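Local atomic coordinates of putative anti-sigma factor antagonist TM_1081 (Thermotoga maritima, PDB entry 3F43), a protein that probably acts, in its phosphorylated form, as an anti-anti-sigma factor that counteracts an anti-sigma factor and so releases a sigma factor from inhibition. Residues Lys29-Glu34 with Ser60-Ile65; Trp42-Phe47 with Val74-Ser79; Phe56-Asp61 with Ala88-Asn93. One frame throughout, in Å; residues are numbered along the deposited sequence.

Contact 1: Lys29-Glu34 with Ser60-Ile65; sequences KELNIE and SDVESI
Glu30 and Ser64 make the central polar link of a loop-to-loop contact, in which the connection between strand 22-25 and helix 36-48 lies against the one between strand 54-58 and helix 67-83. The backbones come nearest at Glu30 and Val62. The Glu30 chain leaves with CG anti to the backbone N (chi1 -166°) and bends at chi2, and its carboxylate comes to rest beside the backbone of Glu63 and Ser64. There Ser64 N donates to Glu30 OE1 over 3.1 Å, meeting the syn side of the carboxylate 20° out of its plane. Water 1 adds a second grip: it donates to Glu30 OE1 at 2.8 Å and accepts from Glu63 N at 2.7 Å. Glu30 OE2 is modelled implausibly close to Ser64 O, so its place is doubtful and the evidence rests on OE1. Beside this polar patch, Val62 CG2 packs against Lys29 O at 3.8 Å and approaches Leu31 CG at 4.3 Å. Leu31 O is hydrogen-bonded to Ser69 OG of helix 67-83. One carboxylate oxygen thus holds the 60-65 loop twice, directly through Ser64 N and by way of water at Glu63 N.

Contact 2: Trp42-Phe47 with Val74-Ser79; sequences WVFDEF and VNILKS
Phe44 reaches from helix 36-48 to helix 67-83 and carries most of this contact, with Val43 and Ile76 meeting beside it. Its CB starts out along the flank of its own helix; CG is anti to the carbonyl carbon (chi1 -80°), and from there the ring extends to the other helix. Along one branch of the ring, CE1 lies 4.2 Å from Ile76 CG1. The tip, CZ, comes 3.6 Å from Asn75 O, which sits at the ring edge and in its plane, while that same oxygen accepts the helical bond from Ser79 N. Along the other branch CE2 touches Ser79 CB at 3.9 Å, and CZ is equally near that carbon. The ring therefore bears on three residues spread over about one helical turn. Val43 CG1 meets Ile76 CD1 at 4.1 Å, the two side chains crossing at about a right angle. No hydrogen bond joins the segments. An alanine in place of Phe44 would probably open a gap between the helices, leaving Ser79 CB and Ile76 CG1 without their aromatic neighbour. Lys40 makes a cation-pi contact with the same ring, and Val43 and Ile76 also touch Leu25 and Phe87 of the sheet, respectively. The helix axes run 33° from parallel and 11.3 Å apart, an arrangement that fits neighbouring helices laid on one face of the sheet in the SpoIIAA-like fold of STAS domains.

Contact 3: Phe56-Asp61 with Ala88-Asn93; sequences FLVLSD and ALVSPN
Leu57 and Val90 lie at the middle of a ladder of three backbone hydrogen bonds between the segments 56-61 and 88-93. Leu57 N donates to Ala88 O at 2.9 Å, nearly along the C=O axis. Leu57 O accepts from Val90 N, also at 2.9 Å, but this donor stands above the carbonyl plane, 36° out of it. The third bond, Leu59 N to Val90 O, is 2.7 Å long and nearly straight (163°), and it carries the pairing one residue past the end of the strand. Ala88 is also backbone-bonded to Ile55. The outward backbone groups of Phe56 and Val58 are bonded to strand 22-25, and those of Leu89 to Lys110. The pair is the parallel core of a beta-alpha-beta unit whose crossover is helix 67-83, within the SpoIIAA-like fold. Leu57 and Leu89 lie side by side on one face, CD2 to CD2 at 4.0 Å; Phe56, Val58, Ala88 and Val90 occupy the other, where Phe56, Val58 and Val90 touch helix 115-123. Beyond the strands, water takes over the bonding: water 2 donates to Leu59 O and accepts from Asn93 N at 2.9 Å, and water 3 joins Ser60 O to Asn93 ND2, the latter bond weak. Ser91 OG is hydrogen-bonded to Asp113 O. Asn93, at the N-cap of helix 94-102, accepts at OD1 from Val96 N.

Contacts 1 and 3 adjoin: they share Ser60 and Asp61, their centres lie about 11 Å apart, and Asn93 ND2 of contact 3 is 2.8 Å from Glu63 O of contact 1, a probable hydrogen bond. Contact 2 stands farther off, its centre about 17 Å from that of contact 1 and about 16 Å from that of contact 3, and touches neither. Strand 54-58 of contact 3 runs into the 60-65 loop of contact 1, which leads to helix 67-83 of contact 2. That helix starts at Ser67, probably phosphorylated as in relatives but unmodified here. Ile33 of contact 1 packs on Ile108 of the second subunit, and Val74 and Lys78 of contact 2 on its Ser67 and Phe68, respectively.

Contact 1: Lys29-Glu34 with Ser60-Ile65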
ATOM      1  N   LYS A  29       3.312  -1.852  19.185  1.00 34.66           N
ATOM      2  CA  LYS A  29       2.384  -2.877  18.814  1.00 40.42           C
ATOM      3  C   LYS A  29       2.287  -2.993  17.290  1.00 38.69           C
ATOM      4  O   LYS A  29       2.778  -2.170  16.508  1.00 38.97           O
ATOM      5  CB  LYS A  29       0.986  -2.531  19.363  1.00 41.19           C
ATOM      6  CG  LYS A  29       0.873  -2.572  20.870  1.00 46.29           C
ATOM      7  CD  LYS A  29      -0.537  -2.175  21.342  1.00 47.46           C
ATOM      8  CE  LYS A  29      -0.720  -0.659  21.399  1.00 58.07           C
ATOM      9  NZ  LYS A  29       0.045  -0.040  22.532  1.00 57.25           N
ATOM     10  N   GLU A  30       1.601  -4.033  16.889  1.00 40.28           N
ATOM     11  CA  GLU A  30       1.394  -4.354  15.516  1.00 39.78           C
ATOM     12  C   GLU A  30       0.833  -3.166  14.720  1.00 36.28           C
ATOM     13  O   GLU A  30      -0.029  -2.454  15.202  1.00 41.11           O
ATOM     14  CB  GLU A  30       0.405  -5.536  15.468  1.00 41.67           C
ATOM     15  CG  GLU A  30       0.328  -6.209  14.155  1.00 49.39           C
ATOM     16  CD  GLU A  30       1.677  -6.351  13.571  1.00 55.84           C
ATOM     17  OE1 GLU A  30       2.445  -7.206  14.079  1.00 61.95           O
ATOM     18  OE2 GLU A  30       1.975  -5.555  12.650  1.00 44.28           O
ATOM     19  N   LEU A  31       1.385  -2.944  13.527  0.50 33.81           N
ATOM     20  CA  LEU A  31       0.830  -1.996  12.561  0.50 31.97           C
ATOM     21  C   LEU A  31       0.230  -2.810  11.443  0.50 31.66           C
ATOM     22  O   LEU A  31       0.952  -3.541  10.739  0.50 34.06           O
ATOM     23  CB  LEU A  31       1.917  -1.104  11.977  0.50 32.22           C
ATOM     24  CG  LEU A  31       2.488  -0.069  12.919  0.50 30.87           C
ATOM     25  CD1 LEU A  31       3.525   0.727  12.139  0.50 30.47           C
ATOM     26  CD2 LEU A  31       1.355   0.791  13.482  0.50 26.26           C
ATOM     27  N   ASN A  32      -1.087  -2.722  11.305  1.00 26.61           N
ATOM     28  CA  ASN A  32      -1.850  -3.604  10.392  1.00 26.61           C
ATOM     29  C   ASN A  32      -3.192  -2.960  10.075  1.00 24.31           C
ATOM     30  O   ASN A  32      -3.399  -1.812  10.463  1.00 22.21           O
ATOM     31  CB  ASN A  32      -1.996  -5.006  10.989  1.00 26.97           C
ATOM     32  CG  ASN A  32      -2.775  -5.012  12.326  1.00 31.79           C
ATOM     33  OD1 ASN A  32      -3.600  -4.124  12.594  1.00 30.38           O
ATOM     34  ND2 ASN A  32      -2.525  -6.030  13.168  1.00 37.35           N
ATOM     35  N   ILE A  33      -4.068  -3.669   9.382  1.00 20.36           N
ATOM     36  CA  ILE A  33      -5.373  -3.175   8.952  1.00 21.14           C
ATOM     37  C   ILE A  33      -6.171  -2.514  10.083  1.00 21.66           C
ATOM     38  O   ILE A  33      -6.857  -1.528   9.850  1.00 21.23           O
ATOM     39  CB  ILE A  33      -6.207  -4.288   8.252  1.00 18.73           C
ATOM     40  CG1 ILE A  33      -7.513  -3.752   7.684  1.00 21.61           C
ATOM     41  CG2 ILE A  33      -6.434  -5.527   9.166  1.00 21.25           C
ATOM     42  CD1 ILE A  33      -8.216  -4.716   6.743  1.00 21.12           C
ATOM     43  N   GLU A  34      -6.086  -3.034  11.296  1.00 22.50           N
ATOM     44  CA  GLU A  34      -6.879  -2.467  12.382  1.00 21.92           C
ATOM     45  C   GLU A  34      -6.483  -1.042  12.798  1.00 23.05           C
ATOM     46  O   GLU A  34      -7.406  -0.227  13.140  1.00 21.60           O
ATOM     47  CB  GLU A  34      -6.860  -3.391  13.600  1.00 20.47           C
ATOM     48  CG  GLU A  34      -7.683  -4.654  13.404  1.00 26.92           C
ATOM     49  CD  GLU A  34      -7.787  -5.551  14.643  1.00 30.03           C
ATOM     50  OE1 GLU A  34      -6.752  -5.778  15.315  1.00 44.55           O
ATOM     51  OE2 GLU A  34      -8.905  -6.056  14.909  1.00 48.08           O
ATOM     52  N   SER A  60      11.226  -2.292  15.520  1.00 20.60           N
ATOM     53  CA  SER A  60      11.675  -3.276  16.471  1.00 20.80           C
ATOM     54  C   SER A  60      10.557  -4.086  17.123  1.00 20.34           C
ATOM     55  O   SER A  60      10.725  -5.288  17.358  1.00 21.07           O
ATOM     56  CB  SER A  60      12.483  -2.574  17.589  1.00 21.73           C
ATOM     57  OG  SER A  60      13.535  -1.804  17.034  1.00 22.81           O
ATOM     58  N   ASP A  61       9.424  -3.417  17.394  1.00 19.74           N
ATOM     59  CA  ASP A  61       8.330  -4.050  18.139  1.00 20.36           C
ATOM     60  C   ASP A  61       7.137  -4.357  17.234  1.00 22.64           C
ATOM     61  O   ASP A  61       6.083  -4.716  17.737  1.00 28.20           O
ATOM     62  CB  ASP A  61       7.899  -3.144  19.280  1.00 20.14           C
ATOM     63  CG  ASP A  61       8.986  -2.944  20.275  1.00 21.39           C
ATOM     64  OD1 ASP A  61       9.558  -3.932  20.719  1.00 20.30           O
ATOM     65  OD2 ASP A  61       9.291  -1.781  20.598  1.00 31.85           O
ATOM     66  N   VAL A  62       7.326  -4.255  15.926  1.00 20.67           N
ATOM     67  CA  VAL A  62       6.287  -4.573  14.961  1.00 23.94           C
ATOM     68  C   VAL A  62       6.506  -6.008  14.447  1.00 24.59           C
ATOM     69  O   VAL A  62       7.464  -6.258  13.739  1.00 26.33           O
ATOM     70  CB  VAL A  62       6.270  -3.528  13.839  1.00 22.76           C
ATOM     71  CG1 VAL A  62       5.206  -3.942  12.758  1.00 25.22           C
ATOM     72  CG2 VAL A  62       5.934  -2.108  14.400  1.00 23.89           C
ATOM     73  N   GLU A  63       5.641  -6.957  14.822  1.00 26.58           N
ATOM     74  CA  GLU A  63       5.842  -8.386  14.531  1.00 27.39           C
ATOM     75  C   GLU A  63       5.722  -8.761  13.055  1.00 24.81           C
ATOM     76  O   GLU A  63       6.476  -9.591  12.544  1.00 25.01           O
ATOM     77  CB  GLU A  63       4.899  -9.253  15.376  1.00 28.51           C
ATOM     78  CG  GLU A  63       5.093 -10.788  15.242  1.00 36.42           C
ATOM     79  CD  GLU A  63       6.566 -11.243  15.287  1.00 53.79           C
ATOM     80  OE1 GLU A  63       7.321 -10.761  16.171  1.00 53.37           O
ATOM     81  OE2 GLU A  63       6.958 -12.083  14.432  1.00 58.02           O
ATOM     82  N   SER A  64       4.823  -8.081  12.358  1.00 26.69           N
ATOM     83  CA  SER A  64       4.581  -8.327  10.948  1.00 27.34           C
ATOM     84  C   SER A  64       3.908  -7.084  10.381  1.00 25.35           C
ATOM     85  O   SER A  64       3.388  -6.255  11.124  1.00 25.58           O
ATOM     86  CB  SER A  64       3.657  -9.530  10.748  1.00 26.93           C
ATOM     87  OG  SER A  64       2.355  -9.225  11.202  1.00 32.78           O
ATOM     88  N   ILE A  65       3.957  -6.945   9.066  1.00 26.57           N
ATOM     89  CA  ILE A  65       3.185  -5.918   8.382  1.00 25.83           C
ATOM     90  C   ILE A  65       2.309  -6.574   7.332  1.00 23.85           C
ATOM     91  O   ILE A  65       2.612  -7.663   6.827  1.00 26.26           O
ATOM     92  CB  ILE A  65       4.048  -4.819   7.718  1.00 26.40           C
ATOM     93  CG1 ILE A  65       5.075  -5.453   6.782  1.00 27.88           C
ATOM     94  CG2 ILE A  65       4.718  -3.888   8.823  1.00 26.73           C
ATOM     95  CD1 ILE A  65       5.823  -4.442   5.846  1.00 26.60           C
TER
HETATM   96  O   HOH W   1       3.570  -6.496  16.521  1.00 45.82           O

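Contact 2: Trp42-Phe47 with Val74-Ser79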
ATOM      1  N   TRP A  42      -2.399  10.166  12.177  1.00 20.23           N
ATOM      2  CA  TRP A  42      -1.582  10.718  13.261  1.00 20.87           C
ATOM      3  C   TRP A  42      -0.209  11.221  12.767  1.00 20.37           C
ATOM      4  O   TRP A  42       0.165  12.385  13.068  1.00 21.81           O
ATOM      5  CB  TRP A  42      -1.451   9.695  14.385  1.00 22.22           C
ATOM      6  CG  TRP A  42      -0.551  10.106  15.528  1.00 20.27           C
ATOM      7  CD1 TRP A  42      -0.847  10.980  16.538  1.00 24.51           C
ATOM      8  CD2 TRP A  42       0.782   9.675  15.743  1.00 22.42           C
ATOM      9  NE1 TRP A  42       0.222  11.104  17.386  1.00 25.81           N
ATOM     10  CE2 TRP A  42       1.232  10.301  16.942  1.00 22.71           C
ATOM     11  CE3 TRP A  42       1.627   8.775  15.091  1.00 25.49           C
ATOM     12  CZ2 TRP A  42       2.504  10.091  17.456  1.00 24.81           C
ATOM     13  CZ3 TRP A  42       2.893   8.568  15.608  1.00 27.39           C
ATOM     14  CH2 TRP A  42       3.308   9.220  16.796  1.00 25.05           C
ATOM     15  N   VAL A  43       0.458  10.443  11.918  1.00 19.89           N
ATOM     16  CA  VAL A  43       1.770  10.868  11.414  1.00 20.44           C
ATOM     17  C   VAL A  43       1.610  12.137  10.550  1.00 20.13           C
ATOM     18  O   VAL A  43       2.382  13.095  10.664  1.00 21.72           O
ATOM     19  CB  VAL A  43       2.487   9.739  10.629  1.00 22.47           C
ATOM     20  CG1 VAL A  43       3.756  10.304   9.893  1.00 21.62           C
ATOM     21  CG2 VAL A  43       2.813   8.541  11.577  1.00 20.01           C
ATOM     22  N   PHE A  44       0.609  12.138   9.686  1.00 21.19           N
ATOM     23  CA  PHE A  44       0.319  13.334   8.871  1.00 21.19           C
ATOM     24  C   PHE A  44      -0.099  14.524   9.711  1.00 21.57           C
ATOM     25  O   PHE A  44       0.395  15.640   9.545  1.00 23.89           O
ATOM     26  CB  PHE A  44      -0.692  13.043   7.755  1.00 20.54           C
ATOM     27  CG  PHE A  44      -0.071  12.375   6.552  1.00 21.01           C
ATOM     28  CD1 PHE A  44       0.246  11.048   6.556  1.00 25.16           C
ATOM     29  CD2 PHE A  44       0.201  13.106   5.406  1.00 23.74           C
ATOM     30  CE1 PHE A  44       0.842  10.445   5.429  1.00 24.61           C
ATOM     31  CE2 PHE A  44       0.790  12.492   4.303  1.00 22.90           C
ATOM     32  CZ  PHE A  44       1.094  11.191   4.307  1.00 23.04           C
ATOM     33  N   ASP A  45      -1.030  14.327  10.635  1.00 19.56           N
ATOM     34  CA  ASP A  45      -1.480  15.462  11.420  1.00 19.93           C
ATOM     35  C   ASP A  45      -0.417  16.044  12.343  1.00 19.21           C
ATOM     36  O   ASP A  45      -0.312  17.287  12.483  1.00 20.92           O
ATOM     37  CB  ASP A  45      -2.698  15.112  12.257  1.00 21.62           C
ATOM     38  CG  ASP A  45      -3.960  14.906  11.459  1.00 23.82           C
ATOM     39  OD1 ASP A  45      -4.065  15.292  10.279  1.00 25.94           O
ATOM     40  OD2 ASP A  45      -4.900  14.362  12.060  1.00 26.11           O
ATOM     41  N   GLU A  46       0.338  15.179  13.017  1.00 21.22           N
ATOM     42  CA  GLU A  46       1.323  15.614  13.999  1.00 21.65           C
ATOM     43  C   GLU A  46       2.660  16.062  13.435  1.00 20.24           C
ATOM     44  O   GLU A  46       3.300  16.934  14.008  1.00 23.13           O
ATOM     45  CB  GLU A  46       1.590  14.485  15.012  1.00 24.55           C
ATOM     46  CG  GLU A  46       0.370  14.114  15.800  1.00 24.78           C
ATOM     47  CD  GLU A  46      -0.137  15.244  16.686  1.00 33.74           C
ATOM     48  OE1 GLU A  46       0.687  15.943  17.320  1.00 32.45           O
ATOM     49  OE2 GLU A  46      -1.360  15.448  16.745  1.00 36.71           O
ATOM     50  N   PHE A  47       3.088  15.451  12.335  1.00 19.50           N
ATOM     51  CA  PHE A  47       4.424  15.662  11.842  1.00 20.26           C
ATOM     52  C   PHE A  47       4.406  16.228  10.412  1.00 18.02           C
ATOM     53  O   PHE A  47       4.842  17.349  10.196  1.00 20.77           O
ATOM     54  CB  PHE A  47       5.223  14.382  11.989  1.00 19.92           C
ATOM     55  CG  PHE A  47       5.185  13.828  13.395  1.00 21.15           C
ATOM     56  CD1 PHE A  47       5.636  14.590  14.451  1.00 21.47           C
ATOM     57  CD2 PHE A  47       4.638  12.584  13.640  1.00 20.64           C
ATOM     58  CE1 PHE A  47       5.552  14.119  15.745  1.00 21.82           C
ATOM     59  CE2 PHE A  47       4.531  12.106  14.943  1.00 20.73           C
ATOM     60  CZ  PHE A  47       5.004  12.866  15.971  1.00 18.95           C
ATOM     61  N   VAL A  74       4.020   3.569   2.233  1.00 22.56           N
ATOM     62  CA  VAL A  74       4.056   4.170   0.920  1.00 22.66           C
ATOM     63  C   VAL A  74       3.560   5.605   0.949  1.00 22.13           C
ATOM     64  O   VAL A  74       4.147   6.462   0.312  1.00 23.28           O
ATOM     65  CB  VAL A  74       3.314   3.291  -0.117  1.00 22.76           C
ATOM     66  CG1 VAL A  74       3.031   4.072  -1.428  1.00 25.37           C
ATOM     67  CG2 VAL A  74       4.096   2.010  -0.371  1.00 24.05           C
ATOM     68  N   ASN A  75       2.472   5.859   1.689  1.00 23.60           N
ATOM     69  CA  ASN A  75       1.949   7.215   1.752  1.00 24.47           C
ATOM     70  C   ASN A  75       2.937   8.168   2.404  1.00 22.88           C
ATOM     71  O   ASN A  75       3.102   9.316   1.971  1.00 22.17           O
ATOM     72  CB  ASN A  75       0.629   7.240   2.507  1.00 26.66           C
ATOM     73  CG  ASN A  75      -0.527   6.775   1.660  1.00 35.13           C
ATOM     74  OD1 ASN A  75      -0.562   7.002   0.456  1.00 43.10           O
ATOM     75  ND2 ASN A  75      -1.488   6.139   2.306  1.00 41.24           N
ATOM     76  N   ILE A  76       3.589   7.720   3.464  1.00 22.63           N
ATOM     77  CA  ILE A  76       4.625   8.523   4.130  1.00 21.08           C
ATOM     78  C   ILE A  76       5.814   8.793   3.199  1.00 21.25           C
ATOM     79  O   ILE A  76       6.309   9.935   3.073  1.00 21.20           O
ATOM     80  CB  ILE A  76       5.114   7.858   5.455  1.00 22.03           C
ATOM     81  CG1 ILE A  76       3.976   7.810   6.457  1.00 22.80           C
ATOM     82  CG2 ILE A  76       6.317   8.608   6.081  1.00 22.67           C
ATOM     83  CD1 ILE A  76       4.268   6.876   7.647  1.00 24.65           C
ATOM     84  N   LEU A  77       6.233   7.735   2.535  1.00 23.20           N
ATOM     85  CA  LEU A  77       7.323   7.828   1.591  1.00 22.92           C
ATOM     86  C   LEU A  77       7.031   8.832   0.479  1.00 21.48           C
ATOM     87  O   LEU A  77       7.889   9.654   0.127  1.00 21.19           O
ATOM     88  CB  LEU A  77       7.605   6.458   0.976  1.00 22.34           C
ATOM     89  CG  LEU A  77       8.691   6.418  -0.083  1.00 27.11           C
ATOM     90  CD1 LEU A  77      10.053   7.049   0.383  1.00 27.55           C
ATOM     91  CD2 LEU A  77       8.887   4.992  -0.521  1.00 29.54           C
ATOM     92  N   LYS A  78       5.810   8.775  -0.068  1.00 22.22           N
ATOM     93  CA  LYS A  78       5.385   9.698  -1.115  1.00 23.33           C
ATOM     94  C   LYS A  78       5.422  11.136  -0.631  1.00 20.11           C
ATOM     95  O   LYS A  78       5.924  12.009  -1.314  1.00 21.30           O
ATOM     96  CB  LYS A  78       3.969   9.352  -1.601  1.00 24.24           C
ATOM     97  CG  LYS A  78       3.914   8.138  -2.498  1.00 26.02           C
ATOM     98  CD  LYS A  78       2.457   7.602  -2.689  1.00 27.91           C
ATOM     99  CE  LYS A  78       1.560   8.526  -3.460  1.00 36.12           C
ATOM    100  NZ  LYS A  78       0.270   7.806  -3.820  1.00 38.06           N
ATOM    101  N   SER A  79       4.915  11.378   0.577  1.00 21.00           N
ATOM    102  CA  SER A  79       4.895  12.734   1.108  1.00 22.06           C
ATOM    103  C   SER A  79       6.316  13.250   1.278  1.00 20.49           C
ATOM    104  O   SER A  79       6.649  14.383   0.885  1.00 20.93           O
ATOM    105  CB  SER A  79       4.167  12.770   2.451  1.00 22.64           C
ATOM    106  OG  SER A  79       4.260  14.040   3.038  1.00 22.22           O
TER

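Contact 3: Phe56-Asp61 with Ala88-Asn93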
ATOM      1  N   PHE A  56      12.123   8.566  11.041  1.00 19.74           N
ATOM      2  CA  PHE A  56      12.551   7.184  11.153  1.00 22.40           C
ATOM      3  C   PHE A  56      11.326   6.398  11.630  1.00 21.95           C
ATOM      4  O   PHE A  56      10.754   6.728  12.679  1.00 23.47           O
ATOM      5  CB  PHE A  56      13.637   6.959  12.197  1.00 23.18           C
ATOM      6  CG  PHE A  56      14.943   7.658  11.958  1.00 21.88           C
ATOM      7  CD1 PHE A  56      15.277   8.272  10.747  1.00 21.95           C
ATOM      8  CD2 PHE A  56      15.893   7.684  12.996  1.00 26.71           C
ATOM      9  CE1 PHE A  56      16.504   8.911  10.580  1.00 25.40           C
ATOM     10  CE2 PHE A  56      17.105   8.303  12.827  1.00 26.89           C
ATOM     11  CZ  PHE A  56      17.421   8.915  11.600  1.00 22.88           C
ATOM     12  N   LEU A  57      10.957   5.335  10.923  1.00 21.72           N
ATOM     13  CA  LEU A  57       9.929   4.450  11.402  1.00 21.51           C
ATOM     14  C   LEU A  57      10.653   3.202  11.930  1.00 22.48           C
ATOM     15  O   LEU A  57      11.152   2.348  11.178  1.00 20.71           O
ATOM     16  CB  LEU A  57       8.888   4.128  10.323  1.00 22.23           C
ATOM     17  CG  LEU A  57       7.877   3.030  10.677  1.00 21.94           C
ATOM     18  CD1 LEU A  57       7.084   3.438  11.950  1.00 24.24           C
ATOM     19  CD2 LEU A  57       6.960   2.806   9.482  1.00 23.72           C
ATOM     20  N   VAL A  58      10.735   3.138  13.252  1.00 20.45           N
ATOM     21  CA  VAL A  58      11.428   2.080  13.958  1.00 18.73           C
ATOM     22  C   VAL A  58      10.452   0.905  14.125  1.00 20.91           C
ATOM     23  O   VAL A  58       9.353   1.067  14.676  1.00 21.21           O
ATOM     24  CB  VAL A  58      11.950   2.578  15.309  1.00 19.41           C
ATOM     25  CG1 VAL A  58      12.618   1.393  16.090  1.00 21.88           C
ATOM     26  CG2 VAL A  58      12.967   3.739  15.116  1.00 21.61           C
ATOM     27  N   LEU A  59      10.874  -0.249  13.638  1.00 21.71           N
ATOM     28  CA  LEU A  59      10.038  -1.444  13.538  1.00 22.04           C
ATOM     29  C   LEU A  59      10.391  -2.583  14.517  1.00 20.17           C
ATOM     30  O   LEU A  59       9.915  -3.699  14.404  1.00 19.46           O
ATOM     31  CB  LEU A  59      10.071  -1.937  12.072  1.00 23.68           C
ATOM     32  CG  LEU A  59       9.520  -0.959  11.047  1.00 26.19           C
ATOM     33  CD1 LEU A  59       9.789  -1.430   9.605  1.00 26.86           C
ATOM     34  CD2 LEU A  59       8.040  -0.825  11.273  1.00 23.12           C
ATOM     35  N   SER A  60      11.226  -2.292  15.520  1.00 20.60           N
ATOM     36  CA  SER A  60      11.675  -3.276  16.471  1.00 20.80           C
ATOM     37  C   SER A  60      10.557  -4.086  17.123  1.00 20.34           C
ATOM     38  O   SER A  60      10.725  -5.288  17.358  1.00 21.07           O
ATOM     39  CB  SER A  60      12.483  -2.574  17.589  1.00 21.73           C
ATOM     40  OG  SER A  60      13.535  -1.804  17.034  1.00 22.81           O
ATOM     41  N   ASP A  61       9.424  -3.417  17.394  1.00 19.74           N
ATOM     42  CA  ASP A  61       8.330  -4.050  18.139  1.00 20.36           C
ATOM     43  C   ASP A  61       7.137  -4.357  17.234  1.00 22.64           C
ATOM     44  O   ASP A  61       6.083  -4.716  17.737  1.00 28.20           O
ATOM     45  CB  ASP A  61       7.899  -3.144  19.280  1.00 20.14           C
ATOM     46  CG  ASP A  61       8.986  -2.944  20.275  1.00 21.39           C
ATOM     47  OD1 ASP A  61       9.558  -3.932  20.719  1.00 20.30           O
ATOM     48  OD2 ASP A  61       9.291  -1.781  20.598  1.00 31.85           O
ATOM     49  N   ALA A  88      13.419   6.798   6.668  1.00 22.67           N
ATOM     50  CA  ALA A  88      14.056   5.499   6.798  1.00 20.68           C
ATOM     51  C   ALA A  88      13.266   4.552   7.649  1.00 21.45           C
ATOM     52  O   ALA A  88      12.607   4.977   8.592  1.00 22.81           O
ATOM     53  CB  ALA A  88      15.469   5.604   7.402  1.00 22.88           C
ATOM     54  N   LEU A  89      13.316   3.275   7.255  1.00 22.77           N
ATOM     55  CA  LEU A  89      12.788   2.188   8.064  1.00 22.51           C
ATOM     56  C   LEU A  89      13.953   1.667   8.888  1.00 23.19           C
ATOM     57  O   LEU A  89      15.064   1.548   8.389  1.00 24.22           O
ATOM     58  CB  LEU A  89      12.188   1.073   7.198  1.00 23.04           C
ATOM     59  CG  LEU A  89      11.129   1.528   6.199  1.00 23.25           C
ATOM     60  CD1 LEU A  89      10.583   0.364   5.373  1.00 25.20           C
ATOM     61  CD2 LEU A  89       9.998   2.279   6.894  1.00 22.79           C
ATOM     62  N   VAL A  90      13.713   1.367  10.165  1.00 22.02           N
ATOM     63  CA  VAL A  90      14.762   0.961  11.090  1.00 22.47           C
ATOM     64  C   VAL A  90      14.366  -0.308  11.812  1.00 21.63           C
ATOM     65  O   VAL A  90      13.234  -0.431  12.314  1.00 22.38           O
ATOM     66  CB  VAL A  90      15.089   2.085  12.124  1.00 20.56           C
ATOM     67  CG1 VAL A  90      16.293   1.720  12.954  1.00 19.17           C
ATOM     68  CG2 VAL A  90      15.362   3.411  11.383  1.00 21.71           C
ATOM     69  N   SER A  91      15.292  -1.250  11.867  1.00 20.75           N
ATOM     70  CA  SER A  91      15.106  -2.510  12.605  1.00 20.99           C
ATOM     71  C   SER A  91      13.912  -3.411  12.228  1.00 22.70           C
ATOM     72  O   SER A  91      13.276  -3.995  13.104  1.00 22.41           O
ATOM     73  CB  SER A  91      15.092  -2.208  14.129  1.00 22.48           C
ATOM     74  OG  SER A  91      16.111  -1.310  14.476  1.00 23.04           O
ATOM     75  N   PRO A  92      13.657  -3.621  10.908  1.00 21.58           N
ATOM     76  CA  PRO A  92      12.635  -4.605  10.570  1.00 22.69           C
ATOM     77  C   PRO A  92      13.092  -5.989  10.988  1.00 22.52           C
ATOM     78  O   PRO A  92      14.261  -6.362  10.801  1.00 23.39           O
ATOM     79  CB  PRO A  92      12.554  -4.500   9.031  1.00 23.57           C
ATOM     80  CG  PRO A  92      13.931  -4.115   8.638  1.00 22.19           C
ATOM     81  CD  PRO A  92      14.328  -3.096   9.701  1.00 23.81           C
ATOM     82  N   ASN A  93      12.175  -6.763  11.549  1.00 24.50           N
ATOM     83  CA  ASN A  93      12.466  -8.154  11.868  1.00 24.35           C
ATOM     84  C   ASN A  93      12.491  -8.988  10.579  1.00 23.03           C
ATOM     85  O   ASN A  93      12.352  -8.448   9.474  1.00 23.67           O
ATOM     86  CB  ASN A  93      11.503  -8.688  12.933  1.00 27.36           C
ATOM     87  CG  ASN A  93      10.120  -8.975  12.410  1.00 27.24           C
ATOM     88  OD1 ASN A  93       9.899  -8.996  11.203  1.00 30.04           O
ATOM     89  ND2 ASN A  93       9.188  -9.234  13.313  1.00 30.13           N
TER
HETATM   90  O   HOH W   2       9.737  -5.543  12.420  1.00 21.21           O
HETATM   91  O   HOH W   3       9.464  -7.331  16.011  1.00 32.28           O